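Local coordinates for protein phosphoserine aminotransferase SerC (PDB 3FFR) that probably catalyses the pyridoxal-phosphate-dependent transamination between phosphoserine and 2-oxoglutarate in serine biosynthesis, working as a two-subunit enzyme, at residues N4-Y7 / S13-Y16; L65-A70 / T224-P229; T137-S142 / M300-A305; T154-N159 / K181-F186; L277-I282 / F288-E293. All coordinates share one frame; numbering follows the deposited sequence. Where two conformers were deposited one is given.

Contact 1. Residues N4-Y7 / S13-Y16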
# COMPACT_ATOMS: atom_id res chain seq x y z
N ASN A 4 8.18 5.92 25.23
CA ASN A 4 8.88 7.19 25.29
C ASN A 4 10.27 7.18 24.66
O ASN A 4 10.99 8.16 24.67
CB ASN A 4 8.99 7.63 26.74
CG ASN A 4 7.63 7.95 27.33
OD1 ASN A 4 6.76 8.47 26.63
ND2 ASN A 4 7.44 7.63 28.60
N LYS A 5 10.62 6.04 24.11
CA LYS A 5 11.92 5.85 23.50
C LYS A 5 12.01 6.59 22.16
O LYS A 5 11.07 6.58 21.35
CB LYS A 5 12.16 4.36 23.28
CG LYS A 5 13.54 4.02 22.84
CD LYS A 5 13.60 2.61 22.32
CE LYS A 5 13.75 1.61 23.42
NZ LYS A 5 13.46 0.25 22.89
N ILE A 6 13.15 7.26 21.95
CA ILE A 6 13.42 7.95 20.69
C ILE A 6 14.27 7.01 19.83
O ILE A 6 15.34 6.55 20.25
CB ILE A 6 14.14 9.29 20.93
CG1 ILE A 6 13.31 10.15 21.91
CG2 ILE A 6 14.45 10.04 19.60
CD1 ILE A 6 11.87 10.40 21.45
N TYR A 7 13.77 6.76 18.62
CA TYR A 7 14.39 5.80 17.72
C TYR A 7 15.23 6.44 16.62
O TYR A 7 14.68 7.08 15.74
CB TYR A 7 13.28 4.94 17.07
CG TYR A 7 12.54 4.01 17.99
CD1 TYR A 7 11.60 4.49 18.89
CD2 TYR A 7 12.74 2.64 17.93
CE1 TYR A 7 10.91 3.64 19.72
CE2 TYR A 7 12.06 1.79 18.74
CZ TYR A 7 11.14 2.28 19.64
OH TYR A 7 10.46 1.41 20.45
N SER A 13 11.09 4.94 11.38
CA SER A 13 11.86 5.76 12.32
C SER A 13 10.93 6.67 13.10
O SER A 13 9.70 6.65 12.95
CB SER A 13 12.95 6.57 11.61
OG SER A 13 13.94 7.06 12.52
N GLU A 14 11.53 7.51 13.93
CA GLU A 14 10.78 8.46 14.73
C GLU A 14 9.83 9.27 13.81
O GLU A 14 10.24 9.77 12.76
CB GLU A 14 11.76 9.36 15.49
CG GLU A 14 11.21 10.14 16.63
CD GLU A 14 10.70 9.30 17.80
OE1 GLU A 14 11.13 8.14 18.04
OE2 GLU A 14 9.85 9.86 18.50
N LEU A 15 8.55 9.37 14.19
CA LEU A 15 7.61 10.15 13.38
C LEU A 15 7.92 11.65 13.49
O LEU A 15 8.37 12.16 14.52
CB LEU A 15 6.14 9.87 13.75
CG LEU A 15 5.73 8.40 13.71
CD1 LEU A 15 4.20 8.28 13.95
CD2 LEU A 15 6.08 7.73 12.39
N TYR A 16 7.66 12.35 12.40
CA TYR A 16 7.83 13.78 12.36
C TYR A 16 7.01 14.31 13.57
O TYR A 16 5.92 13.79 13.88
CB TYR A 16 7.39 14.36 11.02
CG TYR A 16 7.94 15.72 10.79
CD1 TYR A 16 9.25 15.90 10.31
CD2 TYR A 16 7.18 16.86 11.02
CE1 TYR A 16 9.77 17.16 10.10
CE2 TYR A 16 7.71 18.12 10.81
CZ TYR A 16 9.00 18.26 10.36
OH TYR A 16 9.54 19.53 10.16

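Contact 2. Residues L65-A70 / T224-P229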
# COMPACT_ATOMS: atom_id res chain seq x y z
N LEU A 65 3.61 10.72 -8.60
CA LEU A 65 2.69 9.58 -8.53
C LEU A 65 2.81 8.87 -7.19
O LEU A 65 3.90 8.71 -6.63
CB LEU A 65 2.92 8.54 -9.65
CG LEU A 65 2.85 9.12 -11.08
CD1 LEU A 65 3.16 7.97 -12.07
CD2 LEU A 65 1.47 9.79 -11.37
N PHE A 66 1.66 8.46 -6.68
CA PHE A 66 1.59 7.72 -5.43
C PHE A 66 1.34 6.22 -5.61
O PHE A 66 0.42 5.79 -6.33
CB PHE A 66 0.51 8.27 -4.51
CG PHE A 66 0.71 9.71 -4.12
CD1 PHE A 66 1.86 10.13 -3.45
CD2 PHE A 66 -0.23 10.65 -4.44
CE1 PHE A 66 2.03 11.46 -3.09
CE2 PHE A 66 -0.06 11.99 -4.09
CZ PHE A 66 1.07 12.40 -3.43
N LEU A 67 2.20 5.45 -4.95
CA LEU A 67 2.16 3.98 -4.94
C LEU A 67 2.22 3.46 -3.49
O LEU A 67 2.16 4.24 -2.53
CB LEU A 67 3.24 3.35 -5.82
CG LEU A 67 3.20 3.78 -7.30
CD1 LEU A 67 3.84 5.14 -7.55
CD2 LEU A 67 3.85 2.69 -8.22
N ALA A 68 2.38 2.15 -3.33
CA ALA A 68 2.26 1.56 -1.97
C ALA A 68 3.56 1.54 -1.19
O ALA A 68 3.57 1.56 0.03
CB ALA A 68 1.71 0.11 -2.07
N SER A 69 4.66 1.43 -1.94
CA SER A 69 6.00 1.28 -1.33
C SER A 69 7.08 1.59 -2.34
O SER A 69 6.80 1.67 -3.55
CB SER A 69 6.19 -0.21 -0.87
OG SER A 69 6.10 -1.11 -1.97
N ALA A 70 8.32 1.80 -1.88
CA ALA A 70 9.44 2.04 -2.81
C ALA A 70 9.74 0.75 -3.58
O ALA A 70 10.11 0.76 -4.75
CB ALA A 70 10.72 2.58 -2.09
N THR A 224 -1.04 -3.24 -15.23
CA THR A 224 -2.50 -3.10 -15.10
C THR A 224 -2.83 -1.77 -14.43
O THR A 224 -2.81 -0.73 -15.10
CB THR A 224 -3.18 -4.30 -14.39
OG1 THR A 224 -2.71 -4.44 -13.05
CG2 THR A 224 -3.00 -5.62 -15.19
N TYR A 225 -3.15 -1.82 -13.15
CA TYR A 225 -3.56 -0.60 -12.41
C TYR A 225 -2.46 0.41 -12.24
O TYR A 225 -2.71 1.62 -12.17
CB TYR A 225 -4.24 -0.96 -11.05
CG TYR A 225 -3.31 -1.47 -10.00
CD1 TYR A 225 -2.65 -2.68 -10.14
CD2 TYR A 225 -3.07 -0.74 -8.87
CE1 TYR A 225 -1.76 -3.14 -9.19
CE2 TYR A 225 -2.19 -1.19 -7.88
CZ TYR A 225 -1.52 -2.37 -8.06
OH TYR A 225 -0.62 -2.80 -7.12
N HIS A 226 -1.23 -0.08 -12.13
CA HIS A 226 -0.09 0.80 -11.94
C HIS A 226 0.84 0.94 -13.13
O HIS A 226 2.05 1.08 -12.97
CB HIS A 226 0.66 0.59 -10.61
CG HIS A 226 -0.05 1.18 -9.42
ND1 HIS A 226 0.32 0.94 -8.11
CD2 HIS A 226 -1.14 1.98 -9.36
CE1 HIS A 226 -0.49 1.60 -7.30
NE2 HIS A 226 -1.41 2.21 -8.03
N THR A 227 0.26 0.91 -14.32
CA THR A 227 1.01 1.36 -15.47
C THR A 227 1.13 2.86 -15.30
O THR A 227 0.30 3.50 -14.64
CB THR A 227 0.33 1.10 -16.84
OG1 THR A 227 -0.84 1.94 -17.00
CG2 THR A 227 -0.01 -0.40 -16.99
N ILE A 228 2.16 3.45 -15.91
CA ILE A 228 2.30 4.90 -15.87
C ILE A 228 1.04 5.61 -16.46
O ILE A 228 0.51 6.52 -15.84
CB ILE A 228 3.62 5.38 -16.52
CG1 ILE A 228 4.77 5.07 -15.54
CG2 ILE A 228 3.59 6.91 -16.78
CD1 ILE A 228 6.15 5.26 -16.16
N PRO A 229 0.56 5.20 -17.64
CA PRO A 229 -0.63 5.87 -18.17
C PRO A 229 -1.85 5.78 -17.28
O PRO A 229 -2.61 6.75 -17.16
CB PRO A 229 -0.83 5.18 -19.52
CG PRO A 229 0.56 4.84 -19.93
CD PRO A 229 1.18 4.34 -18.66

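Contact 3. Residues T137-S142 / M300-A305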
# COMPACT_ATOMS: atom_id res chain seq x y z
N THR A 137 21.62 4.73 -6.79
CA THR A 137 21.11 4.79 -5.41
C THR A 137 21.79 5.92 -4.69
O THR A 137 23.01 5.86 -4.40
CB THR A 137 21.30 3.46 -4.72
OG1 THR A 137 20.51 2.46 -5.38
CG2 THR A 137 20.91 3.54 -3.25
N HIS A 138 21.04 6.98 -4.40
CA HIS A 138 21.65 8.15 -3.75
C HIS A 138 22.16 7.81 -2.36
O HIS A 138 23.20 8.30 -1.90
CB HIS A 138 20.71 9.37 -3.67
CG HIS A 138 21.27 10.45 -2.83
ND1 HIS A 138 20.97 10.57 -1.47
CD2 HIS A 138 22.27 11.32 -3.07
CE1 HIS A 138 21.71 11.53 -0.96
NE2 HIS A 138 22.52 12.00 -1.91
N ASN A 139 21.41 6.97 -1.68
CA ASN A 139 21.73 6.58 -0.29
C ASN A 139 21.53 5.09 -0.05
O ASN A 139 20.38 4.61 0.02
CB ASN A 139 20.93 7.43 0.70
CG ASN A 139 21.60 7.51 2.08
OD1 ASN A 139 22.72 8.05 2.21
ND2 ASN A 139 20.95 6.96 3.09
N GLU A 140 22.62 4.34 -0.02
CA GLU A 140 22.55 2.87 0.17
C GLU A 140 22.49 2.66 1.66
O GLU A 140 23.50 2.66 2.38
CB GLU A 140 23.74 2.14 -0.49
CG GLU A 140 23.80 0.65 -0.23
CD GLU A 140 22.54 -0.10 -0.61
OE1 GLU A 140 22.21 -0.17 -1.82
OE2 GLU A 140 21.93 -0.65 0.32
N THR A 141 21.26 2.50 2.11
CA THR A 141 20.91 2.47 3.52
C THR A 141 21.59 1.34 4.30
O THR A 141 21.84 1.44 5.50
CB THR A 141 19.38 2.32 3.68
OG1 THR A 141 18.71 3.10 2.68
CG2 THR A 141 18.90 2.75 5.09
N SER A 142 21.91 0.27 3.59
CA SER A 142 22.54 -0.88 4.25
C SER A 142 23.97 -0.59 4.69
O SER A 142 24.40 -1.05 5.76
CB SER A 142 22.54 -2.14 3.36
OG SER A 142 23.25 -1.95 2.15
N MSE A 300 24.83 11.56 4.96
CA MSE A 300 24.44 12.58 5.95
C MSE A 300 23.15 12.19 6.73
O MSE A 300 22.87 12.75 7.80
CB MSE A 300 24.21 13.94 5.26
CG MSE A 300 25.39 14.54 4.60
SE MSE A 300 26.50 15.37 6.03
CE MSE A 300 27.76 16.30 4.86
N THR A 301 22.37 11.24 6.20
CA THR A 301 21.06 10.84 6.75
C THR A 301 20.99 9.51 7.48
O THR A 301 20.16 9.30 8.38
CB THR A 301 19.95 10.90 5.66
OG1 THR A 301 20.32 10.07 4.54
CG2 THR A 301 19.75 12.33 5.19
N THR A 302 21.87 8.60 7.07
CA THR A 302 21.98 7.31 7.74
C THR A 302 23.47 7.05 7.96
O THR A 302 24.17 6.55 7.08
CB THR A 302 21.35 6.18 6.93
OG1 THR A 302 22.06 6.00 5.71
CG2 THR A 302 19.85 6.45 6.62
N ILE A 303 23.92 7.42 9.16
CA ILE A 303 25.36 7.36 9.52
C ILE A 303 25.74 6.00 10.06
O ILE A 303 25.24 5.56 11.10
CB ILE A 303 25.71 8.50 10.50
CG1 ILE A 303 25.34 9.86 9.88
CG2 ILE A 303 27.19 8.47 10.93
CD1 ILE A 303 25.43 11.08 10.84
N VAL A 304 26.64 5.34 9.35
CA VAL A 304 27.09 4.01 9.69
C VAL A 304 28.49 4.02 10.30
O VAL A 304 29.45 4.60 9.76
CB VAL A 304 27.00 3.09 8.46
CG1 VAL A 304 27.47 1.64 8.81
CG2 VAL A 304 25.53 3.10 7.95
N ALA A 305 28.54 3.46 11.51
CA ALA A 305 29.78 3.39 12.25
C ALA A 305 30.14 1.96 12.58
O ALA A 305 29.29 1.17 13.02
CB ALA A 305 29.64 4.21 13.56

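Contact 4. Residues T154-N159 / K181-F186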
# COMPACT_ATOMS: atom_id res chain seq x y z
N THR A 154 27.00 13.08 -13.45
CA THR A 154 27.97 12.66 -14.46
C THR A 154 27.42 11.60 -15.38
O THR A 154 27.99 11.31 -16.43
CB THR A 154 29.27 12.08 -13.87
OG1 THR A 154 29.01 10.86 -13.17
CG2 THR A 154 29.96 13.10 -12.98
N PHE A 155 26.29 11.03 -15.02
CA PHE A 155 25.72 9.91 -15.82
C PHE A 155 24.99 10.29 -17.09
O PHE A 155 25.00 9.53 -18.06
CB PHE A 155 24.86 8.99 -14.95
CG PHE A 155 25.68 8.06 -14.08
CD1 PHE A 155 26.20 8.49 -12.87
CD2 PHE A 155 26.00 6.79 -14.53
CE1 PHE A 155 26.97 7.65 -12.10
CE2 PHE A 155 26.80 5.95 -13.75
CZ PHE A 155 27.29 6.39 -12.54
N ARG A 156 24.42 11.48 -17.12
CA ARG A 156 23.63 11.89 -18.27
C ARG A 156 24.38 11.79 -19.57
O ARG A 156 23.86 11.32 -20.57
CB ARG A 156 23.09 13.31 -18.19
CG ARG A 156 22.63 13.71 -19.59
CD ARG A 156 21.95 12.47 -20.20
NE ARG A 156 20.72 12.25 -19.49
CZ ARG A 156 20.06 11.10 -19.30
NH1 ARG A 156 20.50 9.92 -19.73
NH2 ARG A 156 18.95 11.17 -18.61
N ASP A 157 25.63 12.21 -19.56
CA ASP A 157 26.40 12.21 -20.81
C ASP A 157 26.98 10.86 -21.19
O ASP A 157 27.42 10.68 -22.32
CB ASP A 157 27.49 13.27 -20.78
CG ASP A 157 26.94 14.67 -21.01
OD1 ASP A 157 25.72 14.83 -21.34
OD2 ASP A 157 27.74 15.61 -20.88
N LYS A 158 26.96 9.93 -20.26
CA LYS A 158 27.48 8.57 -20.52
C LYS A 158 26.55 7.74 -21.41
O LYS A 158 26.97 6.81 -22.09
CB LYS A 158 27.73 7.83 -19.21
CG LYS A 158 28.75 8.49 -18.32
CD LYS A 158 28.98 7.62 -17.08
CE LYS A 158 29.87 8.30 -16.04
NZ LYS A 158 31.24 8.56 -16.54
N ASN A 159 25.26 8.07 -21.36
CA ASN A 159 24.25 7.43 -22.21
C ASN A 159 23.08 8.39 -22.27
O ASN A 159 22.22 8.38 -21.42
CB ASN A 159 23.85 6.04 -21.69
CG ASN A 159 22.89 5.32 -22.62
OD1 ASN A 159 22.07 5.96 -23.28
ND2 ASN A 159 22.93 3.97 -22.62
N LYS A 181 19.32 16.71 -15.22
CA LYS A 181 20.37 15.70 -15.42
C LYS A 181 19.96 14.28 -15.09
O LYS A 181 20.70 13.34 -15.34
CB LYS A 181 21.64 16.11 -14.69
CG LYS A 181 22.22 17.37 -15.28
CD LYS A 181 23.51 17.76 -14.61
CE LYS A 181 23.94 19.13 -15.11
NZ LYS A 181 23.92 19.20 -16.60
N ILE A 182 18.75 14.13 -14.57
CA ILE A 182 18.17 12.83 -14.28
C ILE A 182 16.75 12.84 -14.85
O ILE A 182 16.32 13.83 -15.44
CB ILE A 182 18.18 12.48 -12.79
CG1 ILE A 182 17.32 13.46 -11.98
CG2 ILE A 182 19.64 12.36 -12.25
CD1 ILE A 182 17.15 13.09 -10.52
N ASP A 183 16.04 11.73 -14.69
CA ASP A 183 14.69 11.63 -15.21
C ASP A 183 13.64 11.27 -14.16
O ASP A 183 12.44 11.46 -14.37
CB ASP A 183 14.66 10.60 -16.34
CG ASP A 183 15.61 11.00 -17.50
OD1 ASP A 183 15.24 11.96 -18.26
OD2 ASP A 183 16.68 10.34 -17.65
N SER A 184 14.10 10.80 -13.02
CA SER A 184 13.16 10.32 -12.00
C SER A 184 13.86 10.06 -10.69
O SER A 184 15.06 9.73 -10.64
CB SER A 184 12.50 9.01 -12.50
OG SER A 184 11.67 8.33 -11.55
N VAL A 185 13.10 10.31 -9.64
CA VAL A 185 13.53 9.98 -8.28
C VAL A 185 12.34 9.38 -7.54
O VAL A 185 11.18 9.65 -7.86
CB VAL A 185 14.12 11.21 -7.55
CG1 VAL A 185 13.04 12.22 -7.21
CG2 VAL A 185 14.87 10.79 -6.28
N PHE A 186 12.64 8.53 -6.56
CA PHE A 186 11.58 7.93 -5.77
C PHE A 186 11.99 7.71 -4.34
O PHE A 186 13.18 7.67 -3.98
CB PHE A 186 11.10 6.61 -6.41
CG PHE A 186 12.18 5.55 -6.53
CD1 PHE A 186 12.99 5.49 -7.64
CD2 PHE A 186 12.40 4.65 -5.51
CE1 PHE A 186 13.99 4.53 -7.77
CE2 PHE A 186 13.40 3.68 -5.63
CZ PHE A 186 14.19 3.63 -6.76
O HOH W 1 23.27 12.50 -14.79

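Contact 5. Residues L277-I282 / F288-E293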
# COMPACT_ATOMS: atom_id res chain seq x y z
N LEU A 277 27.68 16.87 14.65
CA LEU A 277 27.76 16.50 16.08
C LEU A 277 28.17 15.04 16.23
O LEU A 277 29.07 14.69 17.01
CB LEU A 277 26.42 16.67 16.80
CG LEU A 277 25.96 18.05 17.24
CD1 LEU A 277 24.62 17.91 17.99
CD2 LEU A 277 27.04 18.69 18.14
N ILE A 278 27.50 14.20 15.45
CA ILE A 278 27.71 12.76 15.46
C ILE A 278 29.10 12.40 14.96
O ILE A 278 29.85 11.64 15.60
CB ILE A 278 26.62 11.97 14.64
CG1 ILE A 278 25.23 12.15 15.26
CG2 ILE A 278 27.01 10.48 14.48
CD1 ILE A 278 24.06 11.71 14.32
N ASN A 279 29.48 13.01 13.85
CA ASN A 279 30.74 12.68 13.19
C ASN A 279 31.94 13.17 14.01
O ASN A 279 32.98 12.54 14.05
CB ASN A 279 30.75 13.18 11.74
CG ASN A 279 29.80 12.39 10.88
OD1 ASN A 279 29.60 11.18 11.11
ND2 ASN A 279 29.22 13.03 9.84
N THR A 280 31.76 14.30 14.66
CA THR A 280 32.83 14.85 15.51
C THR A 280 33.15 13.87 16.64
O THR A 280 34.32 13.67 17.02
CB THR A 280 32.44 16.24 16.08
OG1 THR A 280 32.38 17.18 14.99
CG2 THR A 280 33.50 16.73 17.12
N TYR A 281 32.10 13.24 17.14
CA TYR A 281 32.22 12.25 18.22
C TYR A 281 32.90 11.01 17.67
O TYR A 281 33.85 10.48 18.27
CB TYR A 281 30.87 11.91 18.84
CG TYR A 281 30.82 10.60 19.63
CD1 TYR A 281 31.64 10.40 20.74
CD2 TYR A 281 29.94 9.57 19.26
CE1 TYR A 281 31.59 9.23 21.46
CE2 TYR A 281 29.89 8.40 19.97
CZ TYR A 281 30.73 8.23 21.07
OH TYR A 281 30.67 7.05 21.80
N ILE A 282 32.51 10.60 16.48
CA ILE A 282 33.12 9.39 15.89
C ILE A 282 34.62 9.66 15.65
O ILE A 282 35.43 8.74 15.77
CB ILE A 282 32.42 8.93 14.58
CG1 ILE A 282 30.96 8.54 14.87
CG2 ILE A 282 33.17 7.76 13.96
CD1 ILE A 282 30.09 8.33 13.60
N PHE A 288 33.75 3.67 18.40
CA PHE A 288 33.25 3.87 17.05
C PHE A 288 34.26 4.42 16.09
O PHE A 288 35.14 5.20 16.44
CB PHE A 288 32.03 4.82 17.08
CG PHE A 288 30.93 4.34 17.95
CD1 PHE A 288 30.18 3.21 17.61
CD2 PHE A 288 30.62 5.01 19.13
CE1 PHE A 288 29.18 2.76 18.47
CE2 PHE A 288 29.60 4.57 19.97
CZ PHE A 288 28.89 3.45 19.64
N SER A 289 34.13 3.95 14.85
CA SER A 289 34.92 4.46 13.74
C SER A 289 34.01 4.55 12.51
O SER A 289 32.88 4.04 12.53
CB SER A 289 36.10 3.54 13.45
OG SER A 289 35.69 2.20 13.22
N PHE A 290 34.49 5.17 11.44
CA PHE A 290 33.63 5.32 10.26
C PHE A 290 33.44 4.03 9.48
O PHE A 290 34.39 3.36 9.14
CB PHE A 290 34.17 6.42 9.34
CG PHE A 290 34.15 7.76 10.00
CD1 PHE A 290 32.95 8.42 10.19
CD2 PHE A 290 35.29 8.32 10.53
CE1 PHE A 290 32.90 9.62 10.87
CE2 PHE A 290 35.23 9.51 11.19
CZ PHE A 290 34.03 10.16 11.37
N GLY A 291 32.19 3.73 9.16
CA GLY A 291 31.87 2.53 8.38
C GLY A 291 32.18 2.67 6.90
O GLY A 291 32.23 1.68 6.15
N VAL A 292 32.38 3.90 6.50
CA VAL A 292 32.71 4.25 5.11
C VAL A 292 34.00 5.08 5.13
O VAL A 292 34.06 6.14 5.75
CB VAL A 292 31.54 5.02 4.46
CG1 VAL A 292 31.88 5.42 3.03
CG2 VAL A 292 30.20 4.20 4.53
N GLU A 293 35.05 4.59 4.46
CA GLU A 293 36.36 5.27 4.49
C GLU A 293 36.41 6.63 3.80
O GLU A 293 36.95 7.59 4.34
CB GLU A 293 37.46 4.34 3.94
CG GLU A 293 37.64 3.09 4.80
CD GLU A 293 38.81 2.21 4.38
OE1 GLU A 293 39.48 2.54 3.38
OE2 GLU A 293 39.04 1.19 5.07

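Contact 1. Residues N4-Y7 / S13-Y16
E14 reaches back to the backbone N of Y7, closing the turn by which the chain leaves strand 6-8, an outer strand of the five-stranded mixed sheet within this chain. The bond from Y7 N to E14 OE1 is 3.0 Å long and nearly straight, with an N-H...O angle of 169°. It arrives on the anti side of the carboxylate and 34° out of its plane. The same OE1 lies at the edge of the Y7 ring, near its plane, 3.8 Å from Y7 CD1; ring and carboxylate are almost coplanar, 18° apart. The other carboxylate oxygen takes the aliphatic side: I6 CD1 sits 3.6 Å from E14 OE2. A bend at chi2 turns the E14 carboxylate back toward the strand. One shell further out, K30 of the second subunit forms a salt bridge with E14 OE2 and also donates to K5 O, which ties the turn to the dimer interface. On the sheet side, I6 pairs through its backbone with D322 and A324. Y7 O accepts a bond from H345 NE2, and S13 OG is bonded to T9 O; S13 OG and Y7 O, 3.3 Å apart, are close without forming a hydrogen bond.

Contact 2. Residues L65-A70 / T224-P229
With chi1 of -57°, L67 has CG anti to its own carbonyl carbon, and H226 likewise sets CG anti to its carbonyl carbon, which brings the imidazole toward strand 62-67; the two side chains run antiparallel alongside each other. They touch where L67 CD2 lies 3.9 Å from H226 ND1. The methyl meets the ring obliquely, and the contact is van der Waals in kind. Polar partners elsewhere fix the rotation of the imidazole: H226 ND1 is bonded to E72 and H226 NE2 to E242. Two carboxylates on one ring would be expected to favour its protonated form. Within the turn the ring is also covered, because Y225 CE2 stands 3.2 Å above the H226 plane, over its centre. E72 OE1 in addition accepts a bond from A68 N, so this one carboxylate links both segments. S69 OG caps E72 N and T227 OG1 caps S230 N, each at a helix start. T224-T227 is a type I beta turn leading into helix 228-235, whose M231 packs on both L67 and H226. The contact thus sets a capped turn against the end of edge strand 62-67, in the seven-stranded, mainly parallel sheet of the large domain characteristic of fold-type I PLP enzymes.

Contact 3. Residues T137-S142 / M300-A305
N139 and T302 point at each other across the gap, and the amide nitrogen of the first donates to the hydroxyl of the second. N139 ND2 lies 3.0 Å from T302 OG1, with an N-H...O angle of 151°, and the hydroxyl oxygen is only 17° out of the amide plane. N139 extends with CG anti to its backbone N (chi1 -156°), pushing the amide across, while T302 holds OG1 between its backbone N and carbonyl carbon and turns CG2 toward T141. T302 CG2 meets T141 CG2 at 4.1 Å, the two side chains crossing at about a right angle, which makes a small apolar patch beside the polar bond. T301 OG1 is also near N139 ND2, at 3.5 Å, but the angle is poor and its bond goes instead to S170 O. The amide of N139 is gripped from several sides: OD1 is bonded to S299 OG and S146 OG, and ND2 has S170 OG as a further partner, so four hydroxyls hold the amide plane in place.

Beside this, S142 OG donates to E140 OE2 over 2.6 Å, from above the carboxylate plane.

The wider setting is the cofactor pocket. T141 OG1 is bonded both to O3 of the modified lysine at position 191, which carries pyridoxal phosphate, and to S170 OG. S170 therefore touches the network at T141, N139 and T301. A hydrogen bond at O3 would be expected to influence the electron distribution of the cofactor ring, and the N139-T302 bond probably helps to hold the segment supplying it against strand 302-307.

Contact 4. Residues T154-N159 / K181-F186
Charge pairing joins R156 to D183. R156 NH2 lies 2.6 Å from D183 OD2, a salt bridge whose N-H...O angle of 123° makes its hydrogen bond weak in direction despite the short distance. The carboxylate oxygen sits at the edge of the guanidinium, near its plane, but the two flat groups are turned 48° from each other, so they do not form the coplanar two-pronged pair. R156 was deposited in two conformers, and this geometry belongs to one of them.

Hydrogen bonding within the first segment probably steadies that conformer. The arginine chain is bent at chi2 and chi3, which curls the guanidinium back so that R156 NH1 reaches N159 O at 2.9 Å; this acceptor lies almost in the guanidinium plane, though the donor is tilted from the carbonyl plane. Beyond the segment, NH1 also donates to A162 O.

A water provides the bridge between backbones. It donates to K181 O over 2.8 Å and accepts, weakly, from R156 N. Close by, the contact becomes van der Waals, with R156 CB 3.7 Å from K181 O.

Second-shell partners hold the aspartate. D183 OD1 makes a salt bridge with R207 and accepts from N205 ND2, while OD2 also accepts from the backbone N of I164, in the parallel neighbour strand 163-167. With two arginines and a backbone donor around it, the D183 carboxylate is probably kept ionised, and it links the irregular 154-159 segment to the residue just before strand 184-188 in the seven-stranded sheet.

Contact 5. Residues L277-I282 / F288-E293
I282 packs on F290 through a CH-pi contact. I282 CG2 lies 3.6 Å from the centroid of the F290 ring and 12° off its normal, so the methyl stands squarely over the face. This branch is placed there because it is anti to the backbone N of I282, and I282 CG2 also lies 3.6 Å from S289 C. Cation-pi pairing with R298 adds to the surroundings of the F290 ring.

The Y281 and F288 rings meet rim to rim, centroids 5.8 Å apart and planes at 67°, neither lying over the other. Y281 OH is at the edge of F288, in its plane, 3.3 Å from F288 CE2; the hydroxyl is hydrogen-bonded to G362 O at the C-terminus.

A second polar atom, N279 OD1, meets a ring edge: it lies 3.7 Å from F290 CE1, in the ring plane, with the amide turned steeply against the ring.

The axes of helix segment 277-282 and strand 288-290 come within 8.4 Å, their directions 110° apart. This is a helix-turn-strand unit in which helix 264-284 packs on the edge strand of the five-stranded sheet, part of the small C-terminal domain of fold-type I aminotransferases.

Along the chain contact 1 comes first; contacts 2 and 3 interleave, contact 4 is nested inside both, and contact 5 lies inside the loop closed by contact 3. Contacts 2 and 4 reach the seven-stranded sheet, their centres about 21 Å apart, while contacts 1, 3 and 5 reach the five-stranded one. Contacts 3 and 5, with centres about 13 Å apart, touch, V304 O probably accepting from G291 N across strands 302-307 and 288-290. Segment 137-142 continues strand 133-137 of the larger sheet and 300-305 carries strand 302-307 of the smaller, so contact 3 bridges the two near the cofactor. Contacts 1 and 2, centres about 29 Å apart, both meet the second subunit.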